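4-amino-4-deoxychorismate lyase (Legionella pneumophila, PDB 3LUL) belongs to the class IV aminotransferase family of PLP-dependent proteins, forms a two-chain assembly and carries pyridoxal phosphate as a Schiff base on a lysine. Local coordinates at residues B[17-23]-B[89-95]; B[113-118]-B[239-243]; B[127-131]-B[147-151]. All blocks are in the same frame, centred on the assembly; numbering follows the deposited sequence.

Contact 1 (B[17-23]-B[89-95]); sequences FGIDDRI and ILSGGPA
D21 is gripped by the turn that leaves strand 84-91. Its OD2 accepts the hydroxyl of S91, OG to OD2 2.9 Å, on the syn side and close to the carboxylate plane. D21 OD1 takes the backbone N of G93 at 3.0 Å, and this donor stands well above that plane. The same OD1 also accepts the backbone N of I23, nearly straight at 171°. That last bond makes an Asx turn at the start of the 3-10 segment 22-23. CG of D21 lies anti to the backbone N (chi1 -162°), and this brings the carboxylate over the 91-93 turn. Beside it the backbones join directly, R22 N to G93 O at 2.9 Å, and D21 and P94 form a single beta bridge. The loop before strand 28-36 is thus tied to the end of a neighbouring strand of the same sheet in this class IV aminotransferase-family chain. The tight, buried side is polar round D21 and apolar further along, round I23, I89 and F17. CD1 of I23 meets CG2 of I89 at 3.6 Å, roughly at a right angle, and the F17 ring lies against the same methyl by CZ. I23 also packs on F24 of the second subunit. The D20 side is looser. A95 N reaches D20 O in a weak bond of 3.4 Å, and exposed D20 and P94 meet through OD2 and CB at 3.5 Å.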
loop_
_atom_site.group_PDB
_atom_site.type_symbol
_atom_site.label_atom_id
_atom_site.label_comp_id
_atom_site.label_asym_id
_atom_site.label_seq_id
_atom_site.Cartn_x
_atom_site.Cartn_y
_atom_site.Cartn_z
ATOM N N PHE B 17 -4.419 8.564 15.073
ATOM C CA PHE B 17 -2.979 8.323 15.143
ATOM C C PHE B 17 -2.209 9.624 14.911
ATOM O O PHE B 17 -2.623 10.447 14.105
ATOM C CB PHE B 17 -2.589 7.295 14.092
ATOM C CG PHE B 17 -3.302 5.967 14.241
ATOM C CD1 PHE B 17 -2.949 5.081 15.244
ATOM C CD2 PHE B 17 -4.319 5.603 13.346
ATOM C CE1 PHE B 17 -3.593 3.858 15.367
ATOM C CE2 PHE B 17 -4.945 4.383 13.446
ATOM C CZ PHE B 17 -4.597 3.508 14.470
ATOM N N GLY B 18 -1.087 9.802 15.604
ATOM C CA GLY B 18 -0.317 11.047 15.523
ATOM C C GLY B 18 0.511 11.016 14.236
ATOM O O GLY B 18 0.726 9.960 13.653
ATOM N N ILE B 19 0.997 12.172 13.816
ATOM C CA ILE B 19 1.606 12.287 12.485
ATOM C C ILE B 19 2.967 11.582 12.415
ATOM O O ILE B 19 3.428 11.269 11.346
ATOM C CB ILE B 19 1.760 13.768 12.088
ATOM C CG1 ILE B 19 1.978 13.914 10.571
ATOM C CG2 ILE B 19 2.852 14.418 12.913
ATOM C CD1 ILE B 19 0.845 13.337 9.730
ATOM N N ASP B 20 3.587 11.333 13.559
ATOM C CA ASP B 20 4.837 10.548 13.635
ATOM C C ASP B 20 4.636 9.020 13.637
ATOM O O ASP B 20 5.610 8.273 13.791
ATOM C CB ASP B 20 5.634 10.956 14.882
ATOM C CG ASP B 20 4.869 10.678 16.202
ATOM O OD1 ASP B 20 3.628 10.465 16.159
ATOM O OD2 ASP B 20 5.494 10.694 17.294
ATOM N N ASP B 21 3.378 8.563 13.515
ATOM C CA ASP B 21 3.058 7.137 13.537
ATOM C C ASP B 21 3.450 6.478 12.217
ATOM O O ASP B 21 3.262 7.043 11.129
ATOM C CB ASP B 21 1.561 6.926 13.841
ATOM C CG ASP B 21 1.246 5.521 14.315
ATOM O OD1 ASP B 21 1.579 4.581 13.581
ATOM O OD2 ASP B 21 0.660 5.367 15.410
ATOM N N ARG B 22 4.039 5.285 12.305
ATOM C CA ARG B 22 4.503 4.604 11.096
ATOM C C ARG B 22 3.343 4.132 10.187
ATOM O O ARG B 22 3.571 3.771 9.033
ATOM C CB ARG B 22 5.465 3.454 11.442
ATOM C CG ARG B 22 6.750 3.935 12.102
ATOM C CD ARG B 22 7.669 2.807 12.467
ATOM N NE ARG B 22 7.827 1.831 11.379
ATOM C CZ ARG B 22 8.615 2.000 10.305
ATOM N NH1 ARG B 22 9.363 3.089 10.133
ATOM N NH2 ARG B 22 8.676 1.045 9.399
ATOM N N ILE B 23 2.098 4.177 10.682
ATOM C CA ILE B 23 0.935 3.903 9.841
ATOM C C ILE B 23 0.912 4.804 8.614
ATOM O O ILE B 23 0.382 4.401 7.578
ATOM C CB ILE B 23 -0.407 3.952 10.651
ATOM C CG1 ILE B 23 -1.579 3.367 9.852
ATOM C CG2 ILE B 23 -0.790 5.364 11.092
ATOM C CD1 ILE B 23 -2.796 3.025 10.747
ATOM N N ILE B 89 -7.872 -1.110 13.980
ATOM C CA ILE B 89 -6.680 -0.720 13.240
ATOM C C ILE B 89 -5.494 -0.738 14.196
ATOM O O ILE B 89 -5.562 -0.113 15.239
ATOM C CB ILE B 89 -6.796 0.693 12.606
ATOM C CG1 ILE B 89 -8.045 0.807 11.722
ATOM C CG2 ILE B 89 -5.559 0.995 11.761
ATOM C CD1 ILE B 89 -8.257 2.247 11.168
ATOM N N LEU B 90 -4.440 -1.481 13.830
ATOM C CA LEU B 90 -3.195 -1.598 14.613
ATOM C C LEU B 90 -2.101 -0.900 13.814
ATOM O O LEU B 90 -1.818 -1.284 12.668
ATOM C CB LEU B 90 -2.796 -3.058 14.795
ATOM C CG LEU B 90 -1.531 -3.355 15.593
ATOM C CD1 LEU B 90 -1.755 -3.071 17.059
ATOM C CD2 LEU B 90 -1.091 -4.820 15.377
ATOM N N SER B 91 -1.520 0.140 14.398
ATOM C CA SER B 91 -0.433 0.885 13.762
ATOM C C SER B 91 0.887 0.451 14.328
ATOM O O SER B 91 0.960 -0.007 15.471
ATOM C CB SER B 91 -0.570 2.375 14.026
ATOM O OG SER B 91 -0.324 2.686 15.379
ATOM N N GLY B 92 1.938 0.617 13.537
ATOM C CA GLY B 92 3.309 0.352 14.004
ATOM C C GLY B 92 3.697 1.291 15.133
ATOM O O GLY B 92 4.527 0.964 15.976
ATOM N N GLY B 93 3.075 2.461 15.179
ATOM C CA GLY B 93 3.246 3.396 16.291
ATOM C C GLY B 93 4.242 4.507 16.027
ATOM O O GLY B 93 4.934 4.498 14.994
ATOM N N PRO B 94 4.325 5.488 16.969
ATOM C CA PRO B 94 5.306 6.554 16.880
ATOM C C PRO B 94 6.696 5.990 16.839
ATOM O O PRO B 94 7.001 5.040 17.550
ATOM C CB PRO B 94 5.126 7.342 18.185
ATOM C CG PRO B 94 3.795 7.042 18.655
ATOM C CD PRO B 94 3.392 5.690 18.094
ATOM N N ALA B 95 7.545 6.583 16.023
ATOM C CA ALA B 95 8.915 6.122 15.922
ATOM C C ALA B 95 9.747 7.233 15.358
ATOM O O ALA B 95 9.201 8.163 14.744
ATOM C CB ALA B 95 8.994 4.903 15.007
#

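Contact 2 (B[113-118]-B[239-243]); sequences FNYSIQ and LQGIR. With PO4 (phosphate ion), chain G.
The Y115 hydroxyl donates to the backbone carbonyl of L239, OH to O 2.7 Å. It lies in the carbonyl plane, on a lone pair. CD2 of L239 lies 3.8 Å from CZ of Y115. CD1 of the same leucine meets the edge of the F113 ring.

Q240 deals with the next stretch of backbone through its amide. A bend at chi2 (-70°) turns the Q240 amide toward 116-118. OE1 of Q240 accepts the backbone N of Q118 at 2.8 Å, and NE2 of Q240 gives a weak bond to S116 O at 3.3 Å. Water 1 donates to OE1 of Q240 or to O of Q118, but other acceptors compete for its protons. The Q118 and Q240 amides are stacked, with planes 27° apart.

CB of Q118 sits over the centre of one guanidinium face of R243, 3.5 Å from its CZ. R243 NE is hydrogen-bonded to the carbonyl of H120. On the outer side, S116 N and OG hold a phosphate ion, probably from the crystallisation liquor. The chemistry implies that the irregular chain between strands 106-113 and 122-131 is held to 239-240 by backbone polar atoms paired with side chains, without strand pairing.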
loop_
_atom_site.group_PDB
_atom_site.type_symbol
_atom_site.label_atom_id
_atom_site.label_comp_id
_atom_site.label_asym_id
_atom_site.label_seq_id
_atom_site.Cartn_x
_atom_site.Cartn_y
_atom_site.Cartn_z
ATOM N N PHE B 113 -19.451 0.979 13.302
ATOM C CA PHE B 113 -20.230 1.557 12.218
ATOM C C PHE B 113 -21.458 0.715 11.962
ATOM O O PHE B 113 -21.540 -0.464 12.324
ATOM C CB PHE B 113 -19.392 1.687 10.944
ATOM C CG PHE B 113 -18.750 0.404 10.506
ATOM C CD1 PHE B 113 -17.510 0.019 11.022
ATOM C CD2 PHE B 113 -19.366 -0.423 9.575
ATOM C CE1 PHE B 113 -16.891 -1.178 10.613
ATOM C CE2 PHE B 113 -18.755 -1.611 9.142
ATOM C CZ PHE B 113 -17.526 -2.001 9.664
ATOM N N ASN B 114 -22.432 1.351 11.348
ATOM C CA ASN B 114 -23.649 0.696 10.917
ATOM C C ASN B 114 -23.619 0.612 9.402
ATOM O O ASN B 114 -23.145 1.540 8.736
ATOM C CB ASN B 114 -24.849 1.492 11.383
ATOM C CG ASN B 114 -25.127 1.310 12.840
ATOM O OD1 ASN B 114 -24.556 2.007 13.685
ATOM N ND2 ASN B 114 -25.980 0.352 13.158
ATOM N N TYR B 115 -24.133 -0.482 8.848
ATOM C CA TYR B 115 -24.146 -0.670 7.394
ATOM C C TYR B 115 -25.252 -1.640 6.990
ATOM O O TYR B 115 -25.701 -2.431 7.816
ATOM C CB TYR B 115 -22.792 -1.199 6.923
ATOM C CG TYR B 115 -22.529 -2.631 7.338
ATOM C CD1 TYR B 115 -22.071 -2.935 8.607
ATOM C CD2 TYR B 115 -22.771 -3.678 6.460
ATOM C CE1 TYR B 115 -21.853 -4.250 8.984
ATOM C CE2 TYR B 115 -22.547 -4.984 6.821
ATOM C CZ TYR B 115 -22.076 -5.273 8.083
ATOM O OH TYR B 115 -21.869 -6.575 8.437
ATOM N N SER B 116 -25.684 -1.553 5.731
ATOM C CA SER B 116 -26.695 -2.441 5.153
ATOM C C SER B 116 -26.041 -3.596 4.390
ATOM O O SER B 116 -25.125 -3.383 3.613
ATOM C CB SER B 116 -27.617 -1.680 4.175
ATOM O OG SER B 116 -28.464 -0.735 4.829
ATOM N N ILE B 117 -26.531 -4.815 4.604
ATOM C CA ILE B 117 -26.133 -5.952 3.791
ATOM C C ILE B 117 -26.743 -5.788 2.399
ATOM O O ILE B 117 -27.930 -5.618 2.258
ATOM C CB ILE B 117 -26.473 -7.306 4.466
ATOM C CG1 ILE B 117 -25.537 -7.518 5.671
ATOM C CG2 ILE B 117 -26.280 -8.475 3.487
ATOM C CD1 ILE B 117 -25.960 -8.627 6.630
ATOM N N GLN B 118 -25.882 -5.772 1.384
ATOM C CA GLN B 118 -26.282 -5.622 -0.011
ATOM C C GLN B 118 -26.710 -6.986 -0.573
ATOM O O GLN B 118 -25.932 -7.935 -0.533
ATOM C CB GLN B 118 -25.115 -5.071 -0.812
ATOM C CG GLN B 118 -24.728 -3.638 -0.417
ATOM C CD GLN B 118 -23.235 -3.482 -0.089
ATOM O OE1 GLN B 118 -22.366 -4.076 -0.743
ATOM N NE2 GLN B 118 -22.935 -2.672 0.929
ATOM N N LEU B 239 -18.181 -8.973 6.649
ATOM C CA LEU B 239 -19.289 -8.019 6.734
ATOM C C LEU B 239 -20.491 -8.396 5.901
ATOM O O LEU B 239 -21.631 -8.196 6.338
ATOM C CB LEU B 239 -18.873 -6.587 6.399
ATOM C CG LEU B 239 -17.852 -5.958 7.318
ATOM C CD1 LEU B 239 -17.474 -4.553 6.775
ATOM C CD2 LEU B 239 -18.351 -5.898 8.732
ATOM N N GLN B 240 -20.260 -8.929 4.713
ATOM C CA GLN B 240 -21.362 -9.216 3.801
ATOM C C GLN B 240 -21.762 -10.689 3.758
ATOM O O GLN B 240 -22.825 -10.988 3.272
ATOM C CB GLN B 240 -21.037 -8.677 2.382
ATOM C CG GLN B 240 -21.033 -7.121 2.275
ATOM C CD GLN B 240 -22.429 -6.478 2.385
ATOM O OE1 GLN B 240 -23.459 -7.081 1.981
ATOM N NE2 GLN B 240 -22.475 -5.243 2.920
ATOM N N GLY B 241 -20.939 -11.589 4.307
ATOM C CA GLY B 241 -21.144 -13.013 4.186
ATOM C C GLY B 241 -20.982 -13.387 2.728
ATOM O O GLY B 241 -20.026 -12.962 2.065
ATOM N N ILE B 242 -21.919 -14.159 2.219
ATOM C CA ILE B 242 -21.875 -14.601 0.847
ATOM C C ILE B 242 -22.609 -13.575 -0.018
ATOM O O ILE B 242 -23.760 -13.182 0.296
ATOM C CB ILE B 242 -22.516 -16.014 0.700
ATOM C CG1 ILE B 242 -21.587 -17.063 1.294
ATOM C CG2 ILE B 242 -22.835 -16.316 -0.769
ATOM C CD1 ILE B 242 -22.150 -18.474 1.339
ATOM N N ARG B 243 -21.959 -13.180 -1.109
ATOM C CA ARG B 243 -22.517 -12.243 -2.087
ATOM C C ARG B 243 -22.507 -12.955 -3.433
ATOM O O ARG B 243 -21.475 -13.480 -3.882
ATOM C CB ARG B 243 -21.684 -10.973 -2.128
ATOM C CG ARG B 243 -22.212 -9.842 -3.033
ATOM C CD ARG B 243 -23.145 -8.854 -2.288
ATOM N NE ARG B 243 -23.805 -7.912 -3.222
ATOM C CZ ARG B 243 -23.418 -6.655 -3.473
ATOM N NH1 ARG B 243 -22.340 -6.130 -2.892
ATOM N NH2 ARG B 243 -24.089 -5.909 -4.355
HETATM P P PO4 G . -26.337 2.060 4.612
HETATM O O1 PO4 G . -25.730 2.286 5.979
HETATM O O2 PO4 G . -27.804 1.734 4.736
HETATM O O3 PO4 G . -26.203 3.280 3.752
HETATM O O4 PO4 G . -25.564 0.901 4.008
HETATM O O HOH W 1 -24.011 -9.632 0.888
#

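Contact 3 (B[127-131]-B[147-151]); sequences INWLR and EAIIA
OE2 of E147 is shared by W129 and R131. W129 NE1 donates to E147 OE2 at 2.9 Å with an angle of 166°, and the oxygen lies in the plane of the indole. R131 NE donates to the same OE2 of E147, also at 2.9 Å, as part of a salt bridge. R131 NH2 adds a weak bond to E147 OE2 at 3.1 Å. The acceptor is in the guanidinium plane, at its edge. NE1 and NE approach OE2 from opposite faces of the carboxylate, so the oxygen is held between them. The guanidinium stands nearly upright to the carboxylate, with planes 80° apart.

The E147 chain is stretched out from helix 146-157 (chi1 -173°), which stands its carboxylate off from the helix. R131 comes from the opposite direction, likewise extended. The W129 indole and the E147 chain pass alongside each other, pointing opposite ways, and the far end of the indole reaches the helix. There CH2 of W129 meets CG2 of I150 at 4.1 Å.

I127 stands behind the indole, with CG2 over the centre of one face. CD1 of I127 meets CB of A151 at 3.5 Å, a tight carbon pair. The chain turns a corner at 128-129, and I127 and W129 both face the helix.

Further out, OE1 of E147 is hydrogen-bonded to the hydroxyl of Y138, and R131 makes a cation-pi contact with F165 of strand 162-167. P136 of the second subunit packs on W129. The contact joins strand 122-131 to helix 146-157, which begins soon after K141, the lysine modified by pyridoxal phosphate. Two donors on one buried oxygen, one of them on a guanidinium, would probably favour a charged carboxylate.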
loop_
_atom_site.group_PDB
_atom_site.type_symbol
_atom_site.label_atom_id
_atom_site.label_comp_id
_atom_site.label_asym_id
_atom_site.label_seq_id
_atom_site.Cartn_x
_atom_site.Cartn_y
_atom_site.Cartn_z
ATOM N N ILE B 127 -9.141 -7.162 -13.595
ATOM C CA ILE B 127 -8.106 -6.146 -13.645
ATOM C C ILE B 127 -6.945 -6.624 -14.540
ATOM O O ILE B 127 -6.576 -7.801 -14.520
ATOM C CB ILE B 127 -7.658 -5.853 -12.195
ATOM C CG1 ILE B 127 -8.782 -5.079 -11.451
ATOM C CG2 ILE B 127 -6.334 -5.132 -12.135
ATOM C CD1 ILE B 127 -9.020 -3.639 -11.865
ATOM N N ASN B 128 -6.350 -5.691 -15.276
ATOM C CA ASN B 128 -5.318 -6.024 -16.275
ATOM C C ASN B 128 -3.925 -6.229 -15.664
ATOM O O ASN B 128 -3.135 -7.021 -16.158
ATOM C CB ASN B 128 -5.233 -4.963 -17.389
ATOM C CG ASN B 128 -4.789 -3.612 -16.889
ATOM O OD1 ASN B 128 -5.382 -3.057 -15.960
ATOM N ND2 ASN B 128 -3.731 -3.073 -17.498
ATOM N N TRP B 129 -3.600 -5.492 -14.621
ATOM C CA TRP B 129 -2.308 -5.716 -13.982
ATOM C C TRP B 129 -2.359 -6.982 -13.092
ATOM O O TRP B 129 -3.423 -7.326 -12.514
ATOM C CB TRP B 129 -1.834 -4.474 -13.233
ATOM C CG TRP B 129 -2.585 -4.119 -11.987
ATOM C CD1 TRP B 129 -2.405 -4.642 -10.746
ATOM C CD2 TRP B 129 -3.584 -3.096 -11.845
ATOM N NE1 TRP B 129 -3.249 -4.044 -9.863
ATOM C CE2 TRP B 129 -3.962 -3.069 -10.507
ATOM C CE3 TRP B 129 -4.186 -2.196 -12.727
ATOM C CZ2 TRP B 129 -4.950 -2.192 -10.013
ATOM C CZ3 TRP B 129 -5.172 -1.302 -12.209
ATOM C CH2 TRP B 129 -5.532 -1.328 -10.886
ATOM N N LEU B 130 -1.215 -7.683 -13.015
ATOM C CA LEU B 130 -1.104 -8.949 -12.282
ATOM C C LEU B 130 -0.309 -8.809 -10.984
ATOM O O LEU B 130 0.543 -7.937 -10.870
ATOM C CB LEU B 130 -0.495 -10.010 -13.179
ATOM C CG LEU B 130 -1.193 -10.222 -14.551
ATOM C CD1 LEU B 130 -0.439 -11.308 -15.387
ATOM C CD2 LEU B 130 -2.670 -10.576 -14.447
ATOM N N ARG B 131 -0.568 -9.713 -10.044
ATOM C CA ARG B 131 0.121 -9.774 -8.750
ATOM C C ARG B 131 1.037 -10.983 -8.692
ATOM O O ARG B 131 0.658 -12.077 -9.083
ATOM C CB ARG B 131 -0.874 -9.862 -7.591
ATOM C CG ARG B 131 -1.736 -8.657 -7.448
ATOM C CD ARG B 131 -2.901 -8.844 -6.452
ATOM N NE ARG B 131 -3.546 -7.550 -6.238
ATOM C CZ ARG B 131 -4.576 -7.378 -5.405
ATOM N NH1 ARG B 131 -5.071 -8.415 -4.747
ATOM N NH2 ARG B 131 -5.098 -6.175 -5.228
ATOM N N GLU B 147 -4.271 0.279 -4.138
ATOM C CA GLU B 147 -4.410 -0.571 -5.306
ATOM C C GLU B 147 -5.871 -1.014 -5.488
ATOM O O GLU B 147 -6.428 -0.960 -6.611
ATOM C CB GLU B 147 -3.487 -1.772 -5.215
ATOM C CG GLU B 147 -3.480 -2.598 -6.478
ATOM C CD GLU B 147 -2.650 -3.864 -6.371
ATOM O OE1 GLU B 147 -1.610 -3.887 -5.668
ATOM O OE2 GLU B 147 -3.048 -4.814 -7.062
ATOM N N ALA B 148 -6.465 -1.455 -4.376
ATOM C CA ALA B 148 -7.852 -1.872 -4.324
ATOM C C ALA B 148 -8.798 -0.728 -4.638
ATOM O O ALA B 148 -9.774 -0.905 -5.356
ATOM C CB ALA B 148 -8.202 -2.488 -2.957
ATOM N N ILE B 149 -8.515 0.434 -4.093
ATOM C CA ILE B 149 -9.315 1.636 -4.363
ATOM C C ILE B 149 -9.313 1.972 -5.850
ATOM O O ILE B 149 -10.371 2.179 -6.442
ATOM C CB ILE B 149 -8.808 2.864 -3.525
ATOM C CG1 ILE B 149 -9.098 2.625 -2.039
ATOM C CG2 ILE B 149 -9.479 4.173 -4.012
ATOM C CD1 ILE B 149 -8.381 3.601 -1.121
ATOM N N ILE B 150 -8.136 2.014 -6.458
ATOM C CA ILE B 150 -8.027 2.336 -7.891
ATOM C C ILE B 150 -8.828 1.300 -8.743
ATOM O O ILE B 150 -9.605 1.672 -9.622
ATOM C CB ILE B 150 -6.536 2.410 -8.325
ATOM C CG1 ILE B 150 -5.816 3.595 -7.621
ATOM C CG2 ILE B 150 -6.416 2.499 -9.884
ATOM C CD1 ILE B 150 -4.306 3.593 -7.850
ATOM N N ALA B 151 -8.628 0.017 -8.443
ATOM C CA ALA B 151 -9.285 -1.085 -9.139
ATOM C C ALA B 151 -10.809 -0.990 -8.986
ATOM O O ALA B 151 -11.557 -1.094 -9.966
ATOM C CB ALA B 151 -8.752 -2.399 -8.616
#

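How the contacts relate
Both segments of contact 1 come first in the chain. Both segments of contact 3 fall between the two of contact 2. Between centres, contact 1 is about 29 Å from contact 2 and about 26 Å from contact 3. The centres of contact 2 and contact 3 are about 23 Å apart. Contact 1 is at the end of strand 84-91, in the five-strand sheet. Contacts 2 and 3 reach the other mixed sheet, through neighbouring strands 241-248 and 122-131. Segment 113-118 leads from the first sheet toward the second, so contact 2 sits at the passage between them. All three touch the second subunit. R22 packs on its I149, so contact 1 of one chain meets segment 147-151 of the other at the dimer interface.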